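Local coordinates for protein alpha-11 giardin (PDB 2II2) that binds calcium as an unusual member of the annexin family and probably takes part in attaching the parasite to the intestinal mucosa and in cytoskeletal rearrangement, at residues L50-K58 against V68-N76; T260-W271 against A301-A309. All coordinates share one frame; numbering follows the deposited sequence. Where two conformers were deposited one is given.

Contact 1. Residues L50-K58 against V68-N76; sequences LEFIAFLKK and VMALGWDCN. With SO4 (sulfate ion), chain B.
F52, I53 and L56 meet A70 and W73 in an apolar helix-helix contact, largely buried, between two consecutive helices, 52-59 and 64-73; the axes of segments 52-58 and 68-73 run almost antiparallel at 171° and come within 9.9 Å. CE2 of F52 lies over a face of the W73 indole, 3.5 Å from CD2, the ring planes inclined at 49°. F52 reaches it with CG anti to the backbone N (chi1 -179°), and side chains of helices 9-18 and 34-48 also touch F52, F44 edge-to-face. The indole NE1 is hydrogen-bonded to T29 of helix 22-29. L56 splits its two methyls: CD1 approaches W73 CD1 at 4.0 Å, while CD2 rests on M69 CB. Beside it the I53 chain extends until CD1 touches CG of D74 at 3.6 Å, leaving CG2 for the A70 methyl; D74 OD2 is hydrogen-bonded to S78 OG. K57 CE also meets A70 CB, at 3.6 Å, at the exposed margin. OE2 of E51 accepts from I53 N and OE1 from A54 N, each met from above the carboxylate plane, capping helix 52-59. N76 N donates to O3 of a sulfate, probably from the crystallisation liquor, at 2.9 Å. Such an antiparallel pair joined by a short connection is the helix-loop-helix of the annexin fold; I60 in the connection and E66 on the next helix bind calcium in another structure of this protein; none is bound here.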
loop_
_atom_site.group_PDB
_atom_site.type_symbol
_atom_site.label_atom_id
_atom_site.label_comp_id
_atom_site.label_asym_id
_atom_site.label_seq_id
_atom_site.Cartn_x
_atom_site.Cartn_y
_atom_site.Cartn_z
ATOM N N LEU A 50 -0.007 15.488 -25.436
ATOM C CA LEU A 50 0.492 15.526 -24.062
ATOM C C LEU A 50 0.238 14.195 -23.389
ATOM O O LEU A 50 -0.879 13.674 -23.428
ATOM C CB LEU A 50 -0.230 16.619 -23.266
ATOM C CG LEU A 50 -0.206 18.033 -23.857
ATOM C CD1 LEU A 50 -1.287 18.922 -23.270
ATOM C CD2 LEU A 50 1.174 18.654 -23.716
ATOM N N GLU A 51 1.279 13.634 -22.789
ATOM C CA GLU A 51 1.115 12.494 -21.900
ATOM C C GLU A 51 0.335 12.901 -20.655
ATOM O O GLU A 51 0.685 13.871 -19.990
ATOM C CB GLU A 51 2.487 11.911 -21.559
ATOM C CG GLU A 51 2.430 10.504 -20.967
ATOM C CD GLU A 51 2.259 10.500 -19.454
ATOM O OE1 GLU A 51 3.034 11.184 -18.768
ATOM O OE2 GLU A 51 1.379 9.781 -18.929
ATOM N N PHE A 52 -0.728 12.163 -20.347
ATOM C CA PHE A 52 -1.688 12.643 -19.356
ATOM C C PHE A 52 -1.131 12.837 -17.957
ATOM O O PHE A 52 -1.407 13.849 -17.349
ATOM C CB PHE A 52 -2.916 11.731 -19.320
ATOM C CG PHE A 52 -3.973 12.180 -18.336
ATOM C CD1 PHE A 52 -4.907 13.166 -18.691
ATOM C CD2 PHE A 52 -4.012 11.654 -17.036
ATOM C CE1 PHE A 52 -5.875 13.597 -17.782
ATOM C CE2 PHE A 52 -4.970 12.099 -16.109
ATOM C CZ PHE A 52 -5.916 13.055 -16.498
ATOM N N ILE A 53 -0.390 11.858 -17.454
ATOM C CA ILE A 53 0.057 11.893 -16.075
ATOM C C ILE A 53 1.066 13.014 -15.880
ATOM O O ILE A 53 0.959 13.782 -14.943
ATOM C CB ILE A 53 0.583 10.515 -15.608
ATOM C CG1 ILE A 53 -0.568 9.510 -15.704
ATOM C CG2 ILE A 53 1.171 10.626 -14.192
ATOM C CD1 ILE A 53 -0.280 8.172 -15.172
ATOM N N ALA A 54 2.004 13.153 -16.810
ATOM C CA ALA A 54 2.971 14.222 -16.681
ATOM C C ALA A 54 2.297 15.597 -16.752
ATOM O O ALA A 54 2.671 16.520 -16.058
ATOM C CB ALA A 54 4.062 14.097 -17.760
ATOM N N PHE A 55 1.297 15.714 -17.621
ATOM C CA PHE A 55 0.561 16.970 -17.740
ATOM C C PHE A 55 -0.213 17.257 -16.464
ATOM O O PHE A 55 -0.213 18.369 -15.993
ATOM C CB PHE A 55 -0.363 16.934 -18.954
ATOM C CG PHE A 55 -1.093 18.232 -19.214
ATOM C CD1 PHE A 55 -0.388 19.375 -19.574
ATOM C CD2 PHE A 55 -2.484 18.303 -19.142
ATOM C CE1 PHE A 55 -1.036 20.573 -19.814
ATOM C CE2 PHE A 55 -3.150 19.503 -19.376
ATOM C CZ PHE A 55 -2.438 20.642 -19.730
ATOM N N LEU A 56 -0.870 16.240 -15.904
ATOM C CA LEU A 56 -1.532 16.395 -14.606
ATOM C C LEU A 56 -0.533 16.914 -13.556
ATOM O O LEU A 56 -0.831 17.858 -12.839
ATOM C CB LEU A 56 -2.202 15.090 -14.196
ATOM C CG LEU A 56 -2.996 15.081 -12.887
ATOM C CD1 LEU A 56 -4.053 14.008 -12.918
ATOM C CD2 LEU A 56 -2.078 14.872 -11.693
ATOM N N LYS A 57 0.662 16.318 -13.515
ATOM C CA LYS A 57 1.658 16.734 -12.529
ATOM C C LYS A 57 2.156 18.151 -12.801
ATOM O O LYS A 57 2.457 18.883 -11.857
ATOM C CB LYS A 57 2.815 15.746 -12.506
ATOM C CG LYS A 57 2.509 14.404 -11.876
ATOM C CD LYS A 57 3.775 13.555 -11.839
ATOM C CE LYS A 57 3.524 12.107 -11.462
ATOM N NZ LYS A 57 4.723 11.261 -11.730
ATOM N N LYS A 58 2.236 18.531 -14.078
ATOM C CA LYS A 58 2.672 19.871 -14.457
ATOM C C LYS A 58 1.667 20.931 -14.018
ATOM O O LYS A 58 2.044 22.051 -13.694
ATOM C CB LYS A 58 2.905 19.955 -15.969
ATOM C CG LYS A 58 3.647 21.215 -16.431
ATOM C CD LYS A 58 3.686 21.331 -17.952
ATOM C CE LYS A 58 4.340 22.623 -18.436
ATOM N NZ LYS A 58 3.697 23.883 -17.923
ATOM N N VAL A 68 -2.036 11.160 -5.034
ATOM C CA VAL A 68 -3.164 10.235 -5.133
ATOM C C VAL A 68 -3.736 10.235 -6.546
ATOM O O VAL A 68 -4.134 9.196 -7.086
ATOM C CB VAL A 68 -4.242 10.491 -4.039
ATOM C CG1 VAL A 68 -5.071 11.733 -4.320
ATOM C CG2 VAL A 68 -5.141 9.265 -3.935
ATOM N N MET A 69 -3.756 11.400 -7.177
ATOM C CA MET A 69 -4.248 11.502 -8.548
ATOM C C MET A 69 -3.304 10.840 -9.562
ATOM O O MET A 69 -3.746 10.094 -10.475
ATOM C CB MET A 69 -4.480 12.970 -8.916
ATOM C CG MET A 69 -5.760 13.550 -8.414
ATOM S SD MET A 69 -7.139 12.747 -9.272
ATOM C CE MET A 69 -8.558 13.430 -8.412
ATOM N N ALA A 70 -2.002 11.109 -9.420
ATOM C CA ALA A 70 -1.033 10.532 -10.341
ATOM C C ALA A 70 -0.933 9.023 -10.225
ATOM O O ALA A 70 -0.777 8.342 -11.234
ATOM C CB ALA A 70 0.337 11.172 -10.182
ATOM N N LEU A 71 -1.011 8.516 -8.990
ATOM C CA LEU A 71 -1.017 7.077 -8.801
ATOM C C LEU A 71 -2.341 6.463 -9.250
ATOM O O LEU A 71 -2.350 5.455 -9.972
ATOM C CB LEU A 71 -0.738 6.725 -7.334
ATOM C CG LEU A 71 0.670 6.992 -6.801
ATOM C CD1 LEU A 71 0.714 6.695 -5.312
ATOM C CD2 LEU A 71 1.760 6.187 -7.549
ATOM N N GLY A 72 -3.448 7.087 -8.851
ATOM C CA GLY A 72 -4.770 6.547 -9.156
ATOM C C GLY A 72 -5.069 6.525 -10.658
ATOM O O GLY A 72 -5.718 5.599 -11.142
ATOM N N TRP A 73 -4.603 7.524 -11.407
ATOM C CA TRP A 73 -4.808 7.547 -12.865
ATOM C C TRP A 73 -3.933 6.575 -13.655
ATOM O O TRP A 73 -4.214 6.310 -14.813
ATOM C CB TRP A 73 -4.605 8.976 -13.401
ATOM C CG TRP A 73 -5.841 9.776 -13.377
ATOM C CD1 TRP A 73 -6.256 10.679 -12.439
ATOM C CD2 TRP A 73 -6.862 9.728 -14.364
ATOM N NE1 TRP A 73 -7.476 11.206 -12.803
ATOM C CE2 TRP A 73 -7.872 10.640 -13.981
ATOM C CE3 TRP A 73 -7.017 9.018 -15.564
ATOM C CZ2 TRP A 73 -9.032 10.855 -14.745
ATOM C CZ3 TRP A 73 -8.179 9.242 -16.329
ATOM C CH2 TRP A 73 -9.168 10.136 -15.904
ATOM N N ASP A 74 -2.843 6.102 -13.047
ATOM C CA ASP A 74 -1.912 5.229 -13.767
ATOM C C ASP A 74 -2.406 3.778 -13.756
ATOM O O ASP A 74 -3.329 3.422 -13.010
ATOM C CB ASP A 74 -0.538 5.293 -13.069
ATOM C CG ASP A 74 0.633 4.927 -13.987
ATOM O OD1 ASP A 74 0.419 4.515 -15.150
ATOM O OD2 ASP A 74 1.779 5.091 -13.508
ATOM N N CYS A 75 -1.774 2.939 -14.578
ATOM C CA CYS A 75 -1.919 1.484 -14.440
ATOM C C CYS A 75 -1.235 1.013 -13.151
ATOM O O CYS A 75 -0.184 1.549 -12.755
ATOM C CB CYS A 75 -1.367 0.763 -15.667
ATOM S SG CYS A 75 -2.398 1.064 -17.121
ATOM N N ASN A 76 -1.830 0.016 -12.492
ATOM C CA ASN A 76 -1.414 -0.350 -11.146
ATOM C C ASN A 76 0.049 -0.814 -11.078
ATOM O O ASN A 76 0.774 -0.462 -10.141
ATOM C CB ASN A 76 -2.359 -1.426 -10.636
ATOM C CG ASN A 76 -2.070 -1.811 -9.228
ATOM O OD1 ASN A 76 -1.423 -2.834 -8.963
ATOM N ND2 ASN A 76 -2.534 -0.992 -8.297
HETATM S S SO4 B . -4.700 -1.563 -14.788
HETATM O O1 SO4 B . -5.569 -2.704 -14.502
HETATM O O2 SO4 B . -5.365 -0.702 -15.762
HETATM O O3 SO4 B . -4.369 -0.823 -13.565
HETATM O O4 SO4 B . -3.461 -2.062 -15.395
#

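Contact 2. Residues T260-W271 against A301-A309; sequences TGLFHDLHKFAW and ACLMFWKLA
W306 fills the tight part of this contact, its indole wedged between T260, H264 and the turn after helix 249-263, which are thereby joined to the C-terminal helix 298-306, closed by a Schellman motif at K307. The CA of H264 sits over one face of the six-membered ring, 3.8 Å from its centroid in a CH-pi contact, while the carbonyl O of H267 lies at the ring edge, 3.4 Å from CZ3. NE1 donates to T260 OG1 at 2.9 Å, the hydroxyl lying 20° out of the indole plane and also bonded to A256 O one turn back. H264 takes chi1 69°, with CG between the backbone N and carbonyl carbon, which brings ND1 to F305 O in a weak bond of 3.0 Å. The edge of the F305 ring points at the imidazole face, the planes at 59°, and F305 CB abuts T260 CG2 at 3.5 Å. Toward solvent the fit is looser. W271, itself exposed, touches CD2 of L308 at 4.2 Å, and a water donates to both K268 O and W306 O. Inside, then, polar atoms are matched directly within an aromatic cluster, whereas outside a water links the carbonyls; the weak bond from ND1 is consistent with a proton on this nitrogen.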
loop_
_atom_site.group_PDB
_atom_site.type_symbol
_atom_site.label_atom_id
_atom_site.label_comp_id
_atom_site.label_asym_id
_atom_site.label_seq_id
_atom_site.Cartn_x
_atom_site.Cartn_y
_atom_site.Cartn_z
ATOM N N THR A 260 -4.332 4.625 -1.009
ATOM C CA THR A 260 -5.522 4.851 -1.817
ATOM C C THR A 260 -5.242 4.666 -3.305
ATOM O O THR A 260 -5.970 3.980 -4.002
ATOM C CB THR A 260 -6.035 6.292 -1.564
ATOM O OG1 THR A 260 -6.386 6.438 -0.182
ATOM C CG2 THR A 260 -7.227 6.611 -2.400
ATOM N N GLY A 261 -4.184 5.310 -3.799
ATOM C CA GLY A 261 -3.874 5.231 -5.214
ATOM C C GLY A 261 -3.637 3.809 -5.691
ATOM O O GLY A 261 -4.091 3.418 -6.775
ATOM N N LEU A 262 -2.890 3.050 -4.898
ATOM C CA LEU A 262 -2.581 1.674 -5.276
ATOM C C LEU A 262 -3.745 0.665 -5.148
ATOM O O LEU A 262 -3.879 -0.256 -5.963
ATOM C CB LEU A 262 -1.396 1.127 -4.482
ATOM C CG LEU A 262 -0.037 1.800 -4.691
ATOM C CD1 LEU A 262 1.010 1.194 -3.751
ATOM C CD2 LEU A 262 0.388 1.571 -6.142
ATOM N N PHE A 263 -4.556 0.832 -4.088
ATOM C CA PHE A 263 -5.418 -0.272 -3.686
ATOM C C PHE A 263 -6.910 0.013 -3.704
ATOM O O PHE A 263 -7.687 -0.908 -3.410
ATOM C CB PHE A 263 -5.006 -0.761 -2.308
ATOM C CG PHE A 263 -3.565 -1.172 -2.212
ATOM C CD1 PHE A 263 -3.032 -2.125 -3.076
ATOM C CD2 PHE A 263 -2.726 -0.594 -1.250
ATOM C CE1 PHE A 263 -1.695 -2.488 -2.986
ATOM C CE2 PHE A 263 -1.390 -0.977 -1.151
ATOM C CZ PHE A 263 -0.877 -1.917 -2.013
ATOM N N HIS A 264 -7.304 1.226 -4.104
ATOM C CA HIS A 264 -8.731 1.571 -4.001
ATOM C C HIS A 264 -9.637 0.657 -4.834
ATOM O O HIS A 264 -10.786 0.430 -4.460
ATOM C CB HIS A 264 -8.990 3.042 -4.377
ATOM C CG HIS A 264 -8.774 3.308 -5.823
ATOM N ND1 HIS A 264 -9.817 3.445 -6.711
ATOM C CD2 HIS A 264 -7.633 3.346 -6.558
ATOM C CE1 HIS A 264 -9.329 3.609 -7.929
ATOM N NE2 HIS A 264 -8.007 3.513 -7.875
ATOM N N ASP A 265 -9.149 0.186 -5.985
ATOM C CA ASP A 265 -9.940 -0.760 -6.772
ATOM C C ASP A 265 -9.667 -2.199 -6.357
ATOM O O ASP A 265 -10.596 -2.991 -6.134
ATOM C CB ASP A 265 -9.675 -0.681 -8.301
ATOM C CG ASP A 265 -10.248 0.560 -8.954
ATOM O OD1 ASP A 265 -11.401 0.966 -8.669
ATOM O OD2 ASP A 265 -9.542 1.125 -9.812
ATOM N N LEU A 266 -8.385 -2.556 -6.296
ATOM C CA LEU A 266 -8.007 -3.952 -6.075
ATOM C C LEU A 266 -8.533 -4.484 -4.752
ATOM O O LEU A 266 -8.851 -5.675 -4.625
ATOM C CB LEU A 266 -6.486 -4.103 -6.101
ATOM C CG LEU A 266 -5.863 -4.051 -7.489
ATOM C CD1 LEU A 266 -4.361 -3.924 -7.305
ATOM C CD2 LEU A 266 -6.219 -5.291 -8.323
ATOM N N HIS A 267 -8.575 -3.588 -3.760
ATOM C CA HIS A 267 -8.980 -3.939 -2.398
ATOM C C HIS A 267 -10.089 -3.022 -1.925
ATOM O O HIS A 267 -10.044 -2.490 -0.798
ATOM C CB HIS A 267 -7.783 -3.980 -1.465
ATOM C CG HIS A 267 -6.749 -4.933 -1.948
ATOM N ND1 HIS A 267 -6.997 -6.288 -2.077
ATOM C CD2 HIS A 267 -5.532 -4.708 -2.488
ATOM C CE1 HIS A 267 -5.939 -6.869 -2.617
ATOM N NE2 HIS A 267 -5.037 -5.931 -2.877
ATOM N N LYS A 268 -11.095 -2.877 -2.802
ATOM C CA LYS A 268 -12.232 -1.996 -2.587
ATOM C C LYS A 268 -12.972 -2.217 -1.284
ATOM O O LYS A 268 -13.588 -1.282 -0.789
ATOM C CB LYS A 268 -13.212 -2.079 -3.767
ATOM C CG LYS A 268 -13.809 -3.473 -3.965
ATOM C CD LYS A 268 -14.749 -3.521 -5.138
ATOM C CE LYS A 268 -15.225 -4.960 -5.449
ATOM N NZ LYS A 268 -16.297 -5.032 -6.514
ATOM N N PHE A 269 -12.933 -3.438 -0.730
ATOM C CA PHE A 269 -13.595 -3.701 0.546
ATOM C C PHE A 269 -12.734 -3.500 1.772
ATOM O O PHE A 269 -13.089 -3.986 2.844
ATOM C CB PHE A 269 -14.240 -5.094 0.571
ATOM C CG PHE A 269 -15.305 -5.274 -0.469
ATOM C CD1 PHE A 269 -15.209 -6.275 -1.412
ATOM C CD2 PHE A 269 -16.411 -4.423 -0.499
ATOM C CE1 PHE A 269 -16.206 -6.443 -2.375
ATOM C CE2 PHE A 269 -17.412 -4.600 -1.455
ATOM C CZ PHE A 269 -17.288 -5.585 -2.405
ATOM N N ALA A 270 -11.634 -2.757 1.632
ATOM C CA ALA A 270 -10.866 -2.417 2.826
ATOM C C ALA A 270 -11.742 -1.838 3.940
ATOM O O ALA A 270 -11.468 -2.043 5.110
ATOM C CB ALA A 270 -9.744 -1.426 2.511
ATOM N N TRP A 271 -12.783 -1.087 3.577
ATOM C CA TRP A 271 -13.670 -0.465 4.588
ATOM C C TRP A 271 -14.347 -1.489 5.494
ATOM O O TRP A 271 -14.673 -1.187 6.638
ATOM C CB TRP A 271 -14.716 0.447 3.925
ATOM C CG TRP A 271 -15.541 -0.176 2.872
ATOM C CD1 TRP A 271 -15.363 -0.064 1.526
ATOM C CD2 TRP A 271 -16.748 -0.909 3.069
ATOM N NE1 TRP A 271 -16.368 -0.732 0.867
ATOM C CE2 TRP A 271 -17.226 -1.272 1.791
ATOM C CE3 TRP A 271 -17.456 -1.336 4.206
ATOM C CZ2 TRP A 271 -18.416 -2.023 1.606
ATOM C CZ3 TRP A 271 -18.613 -2.075 4.033
ATOM C CH2 TRP A 271 -19.073 -2.429 2.741
ATOM N N ALA A 301 -10.642 13.703 -2.679
ATOM C CA ALA A 301 -10.072 12.739 -3.610
ATOM C C ALA A 301 -10.096 11.333 -3.025
ATOM O O ALA A 301 -10.411 10.372 -3.731
ATOM C CB ALA A 301 -8.651 13.129 -3.973
ATOM N N CYS A 302 -9.712 11.229 -1.760
ATOM C CA CYS A 302 -9.639 9.954 -1.064
ATOM C C CYS A 302 -11.024 9.308 -0.989
ATOM O O CYS A 302 -11.189 8.134 -1.318
ATOM C CB CYS A 302 -9.053 10.195 0.325
ATOM S SG CYS A 302 -8.789 8.692 1.292
ATOM N N LEU A 303 -12.032 10.065 -0.551
ATOM C CA LEU A 303 -13.400 9.536 -0.518
ATOM C C LEU A 303 -13.875 9.049 -1.896
ATOM O O LEU A 303 -14.499 7.984 -2.045
ATOM C CB LEU A 303 -14.351 10.582 0.040
ATOM C CG LEU A 303 -14.189 10.936 1.517
ATOM C CD1 LEU A 303 -15.009 12.185 1.794
ATOM C CD2 LEU A 303 -14.589 9.806 2.483
ATOM N N MET A 304 -13.583 9.856 -2.915
ATOM C CA MET A 304 -13.947 9.481 -4.272
ATOM C C MET A 304 -13.286 8.175 -4.674
ATOM O O MET A 304 -13.976 7.291 -5.213
ATOM C CB MET A 304 -13.638 10.630 -5.247
ATOM C CG MET A 304 -13.943 10.351 -6.709
ATOM S SD MET A 304 -12.683 9.383 -7.586
ATOM C CE MET A 304 -11.261 10.489 -7.466
ATOM N N PHE A 305 -11.982 8.042 -4.466
ATOM C CA PHE A 305 -11.323 6.833 -4.920
ATOM C C PHE A 305 -11.818 5.580 -4.185
ATOM O O PHE A 305 -11.841 4.489 -4.771
ATOM C CB PHE A 305 -9.804 6.951 -4.815
ATOM C CG PHE A 305 -9.142 7.646 -5.972
ATOM C CD1 PHE A 305 -8.347 8.782 -5.767
ATOM C CD2 PHE A 305 -9.239 7.131 -7.260
ATOM C CE1 PHE A 305 -7.723 9.414 -6.839
ATOM C CE2 PHE A 305 -8.633 7.755 -8.353
ATOM C CZ PHE A 305 -7.848 8.909 -8.132
ATOM N N TRP A 306 -12.230 5.727 -2.937
ATOM C CA TRP A 306 -12.713 4.595 -2.164
ATOM C C TRP A 306 -14.207 4.388 -2.296
ATOM O O TRP A 306 -14.748 3.465 -1.692
ATOM C CB TRP A 306 -12.358 4.773 -0.682
ATOM C CG TRP A 306 -10.941 4.495 -0.388
ATOM C CD1 TRP A 306 -9.963 5.395 -0.048
ATOM C CD2 TRP A 306 -10.316 3.207 -0.396
ATOM N NE1 TRP A 306 -8.768 4.742 0.139
ATOM C CE2 TRP A 306 -8.958 3.398 -0.099
ATOM C CE3 TRP A 306 -10.779 1.910 -0.647
ATOM C CZ2 TRP A 306 -8.055 2.332 -0.020
ATOM C CZ3 TRP A 306 -9.883 0.853 -0.579
ATOM C CH2 TRP A 306 -8.543 1.078 -0.282
ATOM N N LYS A 307 -14.883 5.227 -3.092
ATOM C CA LYS A 307 -16.355 5.086 -3.273
ATOM C C LYS A 307 -17.084 5.247 -1.945
ATOM O O LYS A 307 -18.067 4.547 -1.663
ATOM C CB LYS A 307 -16.748 3.798 -4.016
ATOM C CG LYS A 307 -16.210 3.779 -5.422
ATOM C CD LYS A 307 -16.794 2.631 -6.222
ATOM C CE LYS A 307 -16.329 2.713 -7.661
ATOM N NZ LYS A 307 -16.805 1.522 -8.426
ATOM N N LEU A 308 -16.612 6.207 -1.160
ATOM C CA LEU A 308 -17.195 6.520 0.139
ATOM C C LEU A 308 -17.727 7.950 0.193
ATOM O O LEU A 308 -17.982 8.468 1.294
ATOM C CB LEU A 308 -16.147 6.317 1.228
ATOM C CG LEU A 308 -15.586 4.906 1.430
ATOM C CD1 LEU A 308 -14.445 4.948 2.456
ATOM C CD2 LEU A 308 -16.692 3.933 1.860
ATOM N N ALA A 309 -17.825 8.602 -0.971
ATOM C CA ALA A 309 -18.258 10.001 -1.064
ATOM C C ALA A 309 -19.754 10.092 -0.858
ATOM O O ALA A 309 -20.225 11.028 -0.226
ATOM C CB ALA A 309 -17.855 10.615 -2.409
HETATM O O HOH W 1 -14.549 0.847 -2.284
#

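Contact 1 and contact 2 both lie in largely buried regions, with centres about 17 Å apart, and helix 64-73 connects them: one side packs on helix 52-59, while V68 turns toward T260 and F305. Near the periphery, contact 1 joins two neighbouring helices almost wholly through carbon atoms, those of K57 and D74 included, and polar groups work at the margins. Contact 2, nearer the middle of the chain, brings together segments 30 residues apart and combines aromatic packing with direct and water-mediated hydrogen bonds. N76 links them a second way, its ND2 lying 2.8 Å from L262 O. The calcium ligands E66 and I60 adjoin contact 1 closely, but their side chains are about 10 and 11 Å from that of F305.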